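Local atomic coordinates of terminal oxygenase component of carbazole 1,9a-dioxygenase (PDB entry 3GKQ), a protein that probably carries out the angular dioxygenation of carbazole, passing electrons from a Rieske [2Fe-2S] cluster to a mononuclear non-haem iron that activates dioxygen. Residues R361-I364 and E365-R368; T99-W102 and D103-K106; A316-E320 and K321-L325. One frame throughout, in Å; residues are numbered along the deposited sequence.

Contact 1: R361-I364 and E365-R368; sequences RAII and EWRR
An i to i+4 salt bridge between Arg361 and Glu365 marks this local contact on the first turns of helix 361-373, near the C-terminal end of the catalytic part of the chain. The two side chains run alongside each other, and NE of Arg361 gives its hydrogen to OE2 of Glu365 over 3.2 Å in an almost straight bond (171°). The oxygen sits at the edge of the guanidinium, close to its plane, whereas the nitrogen meets the carboxylate from above its plane. The first torsion of Arg361 (chi1 173°) carries CG away from the backbone N, and the bend at chi2 then brings NE alongside Glu365. NH1 of Arg361 serves a second acid, Glu213. With alanine in place of Arg361, Glu365 and Glu213 would probably both lose this shared basic partner, and the Glu365 carboxylate would be freer to turn.

The backbone is regular alpha-helix: N of Glu365 bonds to O of Arg361 at 3.0 Å, and N of Trp366 to O of Ala362 at 3.1 Å. Within the ring-hydroxylase domain this helix packs against helix 174-181, where Ile363 touches Glu179 and Trp366 touches Val178; the side chain of Ile363 is about 12 Å from the bound iron(II). On that flank CD1 of Ile363 meets CD1 of Trp366 at 3.5 Å, coming in obliquely to the indole. Farther along, CG2 of Ile364 touches CD of Arg368 at 4.1 Å. The Arg367 guanidinium forms salt bridges with Glu354 and Glu179 and a cation-pi contact with Trp18, while NE of Arg367 is buried without a partner.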
loop_
_atom_site.group_PDB
_atom_site.type_symbol
_atom_site.label_atom_id
_atom_site.label_comp_id
_atom_site.label_asym_id
_atom_site.label_seq_id
_atom_site.Cartn_x
_atom_site.Cartn_y
_atom_site.Cartn_z
ATOM N N ARG A 361 -27.729 -24.110 3.163
ATOM C CA ARG A 361 -28.041 -24.647 4.485
ATOM C C ARG A 361 -26.808 -25.351 5.051
ATOM O O ARG A 361 -26.555 -25.313 6.253
ATOM C CB ARG A 361 -29.208 -25.638 4.392
ATOM C CG ARG A 361 -29.512 -26.402 5.689
ATOM C CD ARG A 361 -29.868 -25.466 6.840
ATOM N NE ARG A 361 -30.182 -26.202 8.064
ATOM C CZ ARG A 361 -31.341 -26.811 8.303
ATOM N NH1 ARG A 361 -32.317 -26.775 7.401
ATOM N NH2 ARG A 361 -31.524 -27.466 9.444
ATOM N N ALA A 362 -26.037 -25.986 4.175
ATOM C CA ALA A 362 -24.835 -26.700 4.594
ATOM C C ALA A 362 -23.771 -25.775 5.197
ATOM O O ALA A 362 -23.241 -26.053 6.273
ATOM C CB ALA A 362 -24.250 -27.471 3.412
ATOM N N ILE A 363 -23.456 -24.679 4.510
ATOM C CA ILE A 363 -22.446 -23.752 5.011
ATOM C C ILE A 363 -22.910 -23.139 6.330
ATOM O O ILE A 363 -22.107 -22.908 7.238
ATOM C CB ILE A 363 -22.140 -22.619 3.990
ATOM C CG1 ILE A 363 -20.872 -21.871 4.408
ATOM C CG2 ILE A 363 -23.285 -21.633 3.930
ATOM C CD1 ILE A 363 -19.636 -22.759 4.481
ATOM N N ILE A 364 -24.207 -22.885 6.440
ATOM C CA ILE A 364 -24.763 -22.321 7.659
ATOM C C ILE A 364 -24.551 -23.292 8.821
ATOM O O ILE A 364 -24.233 -22.876 9.935
ATOM C CB ILE A 364 -26.267 -22.017 7.491
ATOM C CG1 ILE A 364 -26.445 -20.862 6.502
ATOM C CG2 ILE A 364 -26.888 -21.649 8.833
ATOM C CD1 ILE A 364 -27.887 -20.603 6.118
ATOM N N GLU A 365 -24.716 -24.584 8.562
ATOM C CA GLU A 365 -24.520 -25.584 9.605
ATOM C C GLU A 365 -23.057 -25.607 10.029
ATOM O O GLU A 365 -22.746 -25.834 11.199
ATOM C CB GLU A 365 -24.947 -26.976 9.122
ATOM C CG GLU A 365 -26.452 -27.173 9.080
ATOM C CD GLU A 365 -27.104 -26.908 10.428
ATOM O OE1 GLU A 365 -26.687 -27.532 11.427
ATOM O OE2 GLU A 365 -28.032 -26.075 10.485
ATOM N N TRP A 366 -22.160 -25.378 9.077
ATOM C CA TRP A 366 -20.732 -25.351 9.380
ATOM C C TRP A 366 -20.398 -24.140 10.258
ATOM O O TRP A 366 -19.682 -24.260 11.250
ATOM C CB TRP A 366 -19.913 -25.318 8.082
ATOM C CG TRP A 366 -18.619 -24.556 8.188
ATOM C CD1 TRP A 366 -18.346 -23.328 7.647
ATOM C CD2 TRP A 366 -17.442 -24.949 8.906
ATOM N NE1 TRP A 366 -17.073 -22.936 7.982
ATOM C CE2 TRP A 366 -16.495 -23.909 8.754
ATOM C CE3 TRP A 366 -17.094 -26.076 9.663
ATOM C CZ2 TRP A 366 -15.220 -23.964 9.332
ATOM C CZ3 TRP A 366 -15.826 -26.129 10.239
ATOM C CH2 TRP A 366 -14.905 -25.078 10.069
ATOM N N ARG A 367 -20.930 -22.978 9.898
ATOM C CA ARG A 367 -20.671 -21.763 10.663
ATOM C C ARG A 367 -21.162 -21.906 12.106
ATOM O O ARG A 367 -20.510 -21.434 13.037
ATOM C CB ARG A 367 -21.321 -20.561 9.959
ATOM C CG ARG A 367 -21.144 -20.649 8.445
ATOM C CD ARG A 367 -20.804 -19.359 7.725
ATOM N NE ARG A 367 -21.924 -18.443 7.608
ATOM C CZ ARG A 367 -22.216 -17.737 6.515
ATOM N NH1 ARG A 367 -21.483 -17.836 5.416
ATOM N NH2 ARG A 367 -23.244 -16.905 6.536
ATOM N N ARG A 368 -22.302 -22.569 12.288
ATOM C CA ARG A 368 -22.857 -22.778 13.625
ATOM C C ARG A 368 -21.984 -23.752 14.415
ATOM O O ARG A 368 -21.637 -23.496 15.571
ATOM C CB ARG A 368 -24.285 -23.333 13.536
ATOM C CG ARG A 368 -25.302 -22.370 12.933
ATOM C CD ARG A 368 -26.624 -23.076 12.661
ATOM N NE ARG A 368 -27.291 -23.489 13.892
ATOM C CZ ARG A 368 -28.143 -22.728 14.573
ATOM N NH1 ARG A 368 -28.442 -21.508 14.140
ATOM N NH2 ARG A 368 -28.693 -23.181 15.693
#

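Contact 2: T99-W102 and D103-K106; sequences TYRW and DNGK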
loop_
_atom_site.group_PDB
_atom_site.type_symbol
_atom_site.label_atom_id
_atom_site.label_comp_id
_atom_site.label_asym_id
_atom_site.label_seq_id
_atom_site.Cartn_x
_atom_site.Cartn_y
_atom_site.Cartn_z
ATOM N N THR A 99 21.889 -17.912 21.853
ATOM C CA THR A 99 21.745 -19.272 21.340
ATOM C C THR A 99 20.658 -20.096 22.017
ATOM O O THR A 99 20.643 -20.235 23.239
ATOM C CB THR A 99 23.109 -19.992 21.445
ATOM O OG1 THR A 99 24.089 -19.223 20.735
ATOM C CG2 THR A 99 23.045 -21.395 20.857
ATOM N N TYR A 100 19.760 -20.646 21.202
ATOM C CA TYR A 100 18.629 -21.430 21.692
ATOM C C TYR A 100 18.602 -22.862 21.166
ATOM O O TYR A 100 19.008 -23.122 20.036
ATOM C CB TYR A 100 17.304 -20.769 21.278
ATOM C CG TYR A 100 17.235 -19.259 21.435
ATOM C CD1 TYR A 100 17.765 -18.409 20.465
ATOM C CD2 TYR A 100 16.604 -18.687 22.538
ATOM C CE1 TYR A 100 17.657 -17.016 20.590
ATOM C CE2 TYR A 100 16.493 -17.305 22.673
ATOM C CZ TYR A 100 17.016 -16.477 21.699
ATOM O OH TYR A 100 16.890 -15.112 21.837
ATOM N N ARG A 101 18.093 -23.783 21.980
ATOM C CA ARG A 101 17.968 -25.177 21.566
ATOM C C ARG A 101 16.660 -25.347 20.797
ATOM O O ARG A 101 15.629 -24.776 21.178
ATOM C CB ARG A 101 17.940 -26.113 22.780
ATOM C CG ARG A 101 19.285 -26.326 23.481
ATOM C CD ARG A 101 19.130 -27.347 24.605
ATOM N NE ARG A 101 18.674 -28.647 24.112
ATOM C CZ ARG A 101 19.475 -29.602 23.642
ATOM N NH1 ARG A 101 20.788 -29.420 23.601
ATOM N NH2 ARG A 101 18.961 -30.744 23.205
ATOM N N TRP A 102 16.700 -26.141 19.730
ATOM C CA TRP A 102 15.515 -26.392 18.924
ATOM C C TRP A 102 14.441 -27.171 19.673
ATOM O O TRP A 102 13.250 -26.882 19.535
ATOM C CB TRP A 102 15.868 -27.171 17.653
ATOM C CG TRP A 102 16.646 -26.399 16.641
ATOM C CD1 TRP A 102 17.991 -26.467 16.409
ATOM C CD2 TRP A 102 16.124 -25.448 15.703
ATOM N NE1 TRP A 102 18.341 -25.618 15.382
ATOM C CE2 TRP A 102 17.213 -24.978 14.931
ATOM C CE3 TRP A 102 14.840 -24.943 15.440
ATOM C CZ2 TRP A 102 17.059 -24.030 13.915
ATOM C CZ3 TRP A 102 14.687 -23.994 14.424
ATOM C CH2 TRP A 102 15.791 -23.551 13.677
ATOM N N ASP A 103 14.852 -28.158 20.468
ATOM C CA ASP A 103 13.877 -28.980 21.171
ATOM C C ASP A 103 13.076 -28.307 22.281
ATOM O O ASP A 103 11.919 -28.663 22.494
ATOM C CB ASP A 103 14.525 -30.280 21.694
ATOM C CG ASP A 103 15.654 -30.038 22.684
ATOM O OD1 ASP A 103 15.944 -28.875 23.028
ATOM O OD2 ASP A 103 16.255 -31.041 23.125
ATOM N N ASN A 104 13.658 -27.336 22.974
ATOM C CA ASN A 104 12.924 -26.669 24.046
ATOM C C ASN A 104 12.999 -25.143 24.020
ATOM O O ASN A 104 12.506 -24.484 24.932
ATOM C CB ASN A 104 13.396 -27.180 25.417
ATOM C CG ASN A 104 14.877 -26.938 25.658
ATOM O OD1 ASN A 104 15.495 -26.081 25.023
ATOM N ND2 ASN A 104 15.452 -27.690 26.593
ATOM N N GLY A 105 13.613 -24.590 22.978
ATOM C CA GLY A 105 13.729 -23.145 22.855
ATOM C C GLY A 105 14.538 -22.422 23.924
ATOM O O GLY A 105 14.642 -21.193 23.898
ATOM N N LYS A 106 15.131 -23.168 24.850
ATOM C CA LYS A 106 15.904 -22.558 25.934
ATOM C C LYS A 106 17.155 -21.778 25.520
ATOM O O LYS A 106 17.927 -22.219 24.665
ATOM C CB LYS A 106 16.302 -23.623 26.956
ATOM C CG LYS A 106 17.184 -23.088 28.081
ATOM C CD LYS A 106 17.657 -24.207 29.006
ATOM C CE LYS A 106 18.618 -23.679 30.070
ATOM N NZ LYS A 106 17.958 -22.706 30.985
#
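Arg101 curls back over the turn that follows it, and its side chain can be traced atom by atom. CB lies 3.3 Å from OD1 of Asn104 and almost as near OD1 of Asp103. CG is 4.1 Å from OD1 of Asn104, and CD passes both of those oxygens at 3.9 Å. A bend at chi3 (60°) then swings the guanidinium onto Asp103 in a salt bridge of two hydrogen bonds, NE to OD1 at 2.9 Å and NH2 to OD2 at 2.7 Å, the latter almost straight. This is a side-on, two-nitrogen grip, one bond to each carboxylate oxygen, but the two planes are 48° apart. NE approaches OD1 on the syn side, whereas NH2 comes to OD2 from above the carboxylate plane. NH1 forms a salt bridge with Glu245 of the third subunit, so the same guanidinium ties the turn to a neighbour.

The backbone identifies a beta hairpin between strands 98-101 and 107-110 of the Rieske domain: N of Arg101 bonds to O of Lys106 at 3.1 Å, and N of Gly105 returns weakly to O of Arg101. Asn104 closes an Asx turn inside the loop, its OD1 accepting from N of Lys106 at 2.9 Å, with the donor above the amide carbonyl plane. On the cluster side, CD2 of Tyr100 has O of Gly105 at its ring edge, and OH of Tyr100 is hydrogen-bonded to N of Leu73, next to the cluster ligand Cys72.

Contact 3: A316-E320 and K321-L325; sequences AEFRE and KWVEL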
loop_
_atom_site.group_PDB
_atom_site.type_symbol
_atom_site.label_atom_id
_atom_site.label_comp_id
_atom_site.label_asym_id
_atom_site.label_seq_id
_atom_site.Cartn_x
_atom_site.Cartn_y
_atom_site.Cartn_z
ATOM N N ALA A 316 3.270 -42.128 -8.600
ATOM C CA ALA A 316 3.572 -41.796 -9.989
ATOM C C ALA A 316 2.361 -41.191 -10.694
ATOM O O ALA A 316 2.486 -40.219 -11.440
ATOM C CB ALA A 316 4.040 -43.045 -10.736
ATOM N N GLU A 317 1.190 -41.773 -10.458
ATOM C CA GLU A 317 -0.037 -41.285 -11.072
ATOM C C GLU A 317 -0.369 -39.885 -10.553
ATOM O O GLU A 317 -0.863 -39.036 -11.299
ATOM C CB GLU A 317 -1.188 -42.252 -10.774
ATOM C CG GLU A 317 -2.503 -41.858 -11.414
ATOM C CD GLU A 317 -3.582 -42.911 -11.235
ATOM O OE1 GLU A 317 -3.859 -43.291 -10.077
ATOM O OE2 GLU A 317 -4.154 -43.356 -12.257
ATOM N N PHE A 318 -0.094 -39.655 -9.270
ATOM C CA PHE A 318 -0.346 -38.361 -8.639
ATOM C C PHE A 318 0.419 -37.275 -9.389
ATOM O O PHE A 318 -0.158 -36.281 -9.835
ATOM C CB PHE A 318 0.114 -38.385 -7.175
ATOM C CG PHE A 318 0.026 -37.046 -6.484
ATOM C CD1 PHE A 318 -1.197 -36.553 -6.037
ATOM C CD2 PHE A 318 1.168 -36.268 -6.303
ATOM C CE1 PHE A 318 -1.284 -35.302 -5.417
ATOM C CE2 PHE A 318 1.093 -35.015 -5.685
ATOM C CZ PHE A 318 -0.139 -34.533 -5.242
ATOM N N ARG A 319 1.724 -37.486 -9.530
ATOM C CA ARG A 319 2.602 -36.543 -10.212
ATOM C C ARG A 319 2.313 -36.387 -11.698
ATOM O O ARG A 319 2.190 -35.275 -12.210
ATOM C CB ARG A 319 4.062 -36.977 -10.050
ATOM C CG ARG A 319 4.688 -36.636 -8.708
ATOM C CD ARG A 319 6.082 -37.257 -8.561
ATOM N NE ARG A 319 6.826 -37.249 -9.817
ATOM C CZ ARG A 319 6.903 -38.285 -10.649
ATOM N NH1 ARG A 319 6.285 -39.423 -10.358
ATOM N NH2 ARG A 319 7.587 -38.181 -11.782
ATOM N N GLU A 320 2.204 -37.515 -12.388
ATOM C CA GLU A 320 1.990 -37.518 -13.826
ATOM C C GLU A 320 0.592 -37.208 -14.345
ATOM O O GLU A 320 0.446 -36.765 -15.483
ATOM C CB GLU A 320 2.451 -38.864 -14.387
ATOM C CG GLU A 320 3.968 -39.034 -14.406
ATOM C CD GLU A 320 4.397 -40.491 -14.328
ATOM O OE1 GLU A 320 3.719 -41.348 -14.933
ATOM O OE2 GLU A 320 5.419 -40.775 -13.665
ATOM N N LYS A 321 -0.435 -37.413 -13.529
ATOM C CA LYS A 321 -1.792 -37.172 -14.007
ATOM C C LYS A 321 -2.671 -36.224 -13.189
ATOM O O LYS A 321 -3.058 -35.157 -13.661
ATOM C CB LYS A 321 -2.513 -38.517 -14.156
ATOM C CG LYS A 321 -3.936 -38.426 -14.694
ATOM C CD LYS A 321 -4.544 -39.821 -14.827
ATOM C CE LYS A 321 -5.907 -39.791 -15.502
ATOM N NZ LYS A 321 -6.468 -41.169 -15.686
ATOM N N TRP A 322 -2.981 -36.630 -11.966
ATOM C CA TRP A 322 -3.865 -35.874 -11.093
ATOM C C TRP A 322 -3.500 -34.438 -10.724
ATOM O O TRP A 322 -4.392 -33.604 -10.558
ATOM C CB TRP A 322 -4.124 -36.700 -9.840
ATOM C CG TRP A 322 -4.682 -38.042 -10.191
ATOM C CD1 TRP A 322 -4.137 -39.259 -9.902
ATOM C CD2 TRP A 322 -5.882 -38.303 -10.932
ATOM N NE1 TRP A 322 -4.922 -40.263 -10.417
ATOM C CE2 TRP A 322 -6.000 -39.705 -11.055
ATOM C CE3 TRP A 322 -6.870 -37.487 -11.505
ATOM C CZ2 TRP A 322 -7.067 -40.314 -11.729
ATOM C CZ3 TRP A 322 -7.934 -38.093 -12.176
ATOM C CH2 TRP A 322 -8.020 -39.496 -12.281
ATOM N N VAL A 323 -2.213 -34.135 -10.598
ATOM C CA VAL A 323 -1.818 -32.776 -10.254
ATOM C C VAL A 323 -2.313 -31.758 -11.283
ATOM O O VAL A 323 -2.961 -30.774 -10.924
ATOM C CB VAL A 323 -0.277 -32.652 -10.099
ATOM C CG1 VAL A 323 0.141 -31.188 -10.103
ATOM C CG2 VAL A 323 0.164 -33.299 -8.792
ATOM N N GLU A 324 -2.032 -32.001 -12.561
ATOM C CA GLU A 324 -2.448 -31.071 -13.606
ATOM C C GLU A 324 -3.901 -31.213 -14.058
ATOM O O GLU A 324 -4.532 -30.226 -14.442
ATOM C CB GLU A 324 -1.542 -31.204 -14.835
ATOM C CG GLU A 324 -0.106 -30.750 -14.627
ATOM C CD GLU A 324 0.002 -29.340 -14.061
ATOM O OE1 GLU A 324 -0.845 -28.480 -14.398
ATOM O OE2 GLU A 324 0.951 -29.087 -13.285
ATOM N N LEU A 325 -4.431 -32.430 -14.015
ATOM C CA LEU A 325 -5.802 -32.673 -14.456
ATOM C C LEU A 325 -6.866 -32.251 -13.441
ATOM O O LEU A 325 -7.926 -31.744 -13.816
ATOM C CB LEU A 325 -5.992 -34.161 -14.774
ATOM C CG LEU A 325 -6.834 -34.605 -15.981
ATOM C CD1 LEU A 325 -7.554 -35.897 -15.609
ATOM C CD2 LEU A 325 -7.845 -33.546 -16.384
HETATM O O HOH W 1 -6.617 -43.439 -13.561
HETATM O O HOH W 2 0.199 -34.039 -13.428
#
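Val323 lays its CG2 methyl over one face of the Phe318 ring, a CH-pi contact five residues along one helix. The methyl is 3.9 Å from the ring centroid and 19° off the normal, set toward the rim, with CE2 of Phe318 its nearest ring atom. With chi1 at 174°, the Phe318 ring projects beneath the methyl. Its surroundings are apolar and aromatic: Leu301 and His164 also touch the ring.

A five-residue spacing suits the backbone here, which opens into a wider pi-type turn. O of Phe318 accepts from N of Val323 at 3.1 Å, an i+5 bond. O of Glu317 takes two donors from opposite faces of its plane, N of Lys321 at 2.8 Å and N of Trp322 at 3.3 Å. Water 2 continues the wide spacing, donating to O of Arg319 and accepting from N of Glu324.

Helix 308-328, which carries this turn, lies against strand 294-304 of the seven-stranded antiparallel sheet in the Bet v 1-like catalytic domain, away from the metal sites, and both Phe318 and Trp322 rest on Leu301 of that strand. Glu317 runs beside Trp322 in the same direction, CG of Glu317 3.1 Å from NE1 of Trp322, with carboxylate and indole planes 67° apart. Although OE1 of Glu317 lies at the indole edge, its angle to NE1 is too poor for a hydrogen bond; OE1 instead pairs with Arg303. The other oxygen, OE2, receives a hydrogen from water 1 at 2.8 Å, and that water accepts from NZ of Lys321. Water 1 thus joins the opposite charges of OE2 of Glu317 and NZ of Lys321, 4.7 Å apart. The extended lysine chain places CD above a face of the Trp322 ring.

How the contacts relate
Along the chain the order is contact 2, contact 3, contact 1, with no nesting and no touching. Contact 2 belongs to the Rieske domain; the other two lie on helices 308-328 and 361-373 of the catalytic domain. Between centres, contacts 1 and 2 are about 42 Å apart, on opposite sides of the chain's centre, and contacts 2 and 3 about 40 Å, separations that reflect the split between cluster and iron domains; the about 33 Å between contacts 1 and 3 spans the catalytic domain. Across subunit boundaries the two kinds of domain meet: Arg367 of contact 1 packs on Arg75, a residue at the cluster of the second subunit, consistent with electrons crossing between subunits as in related Rieske oxygenases.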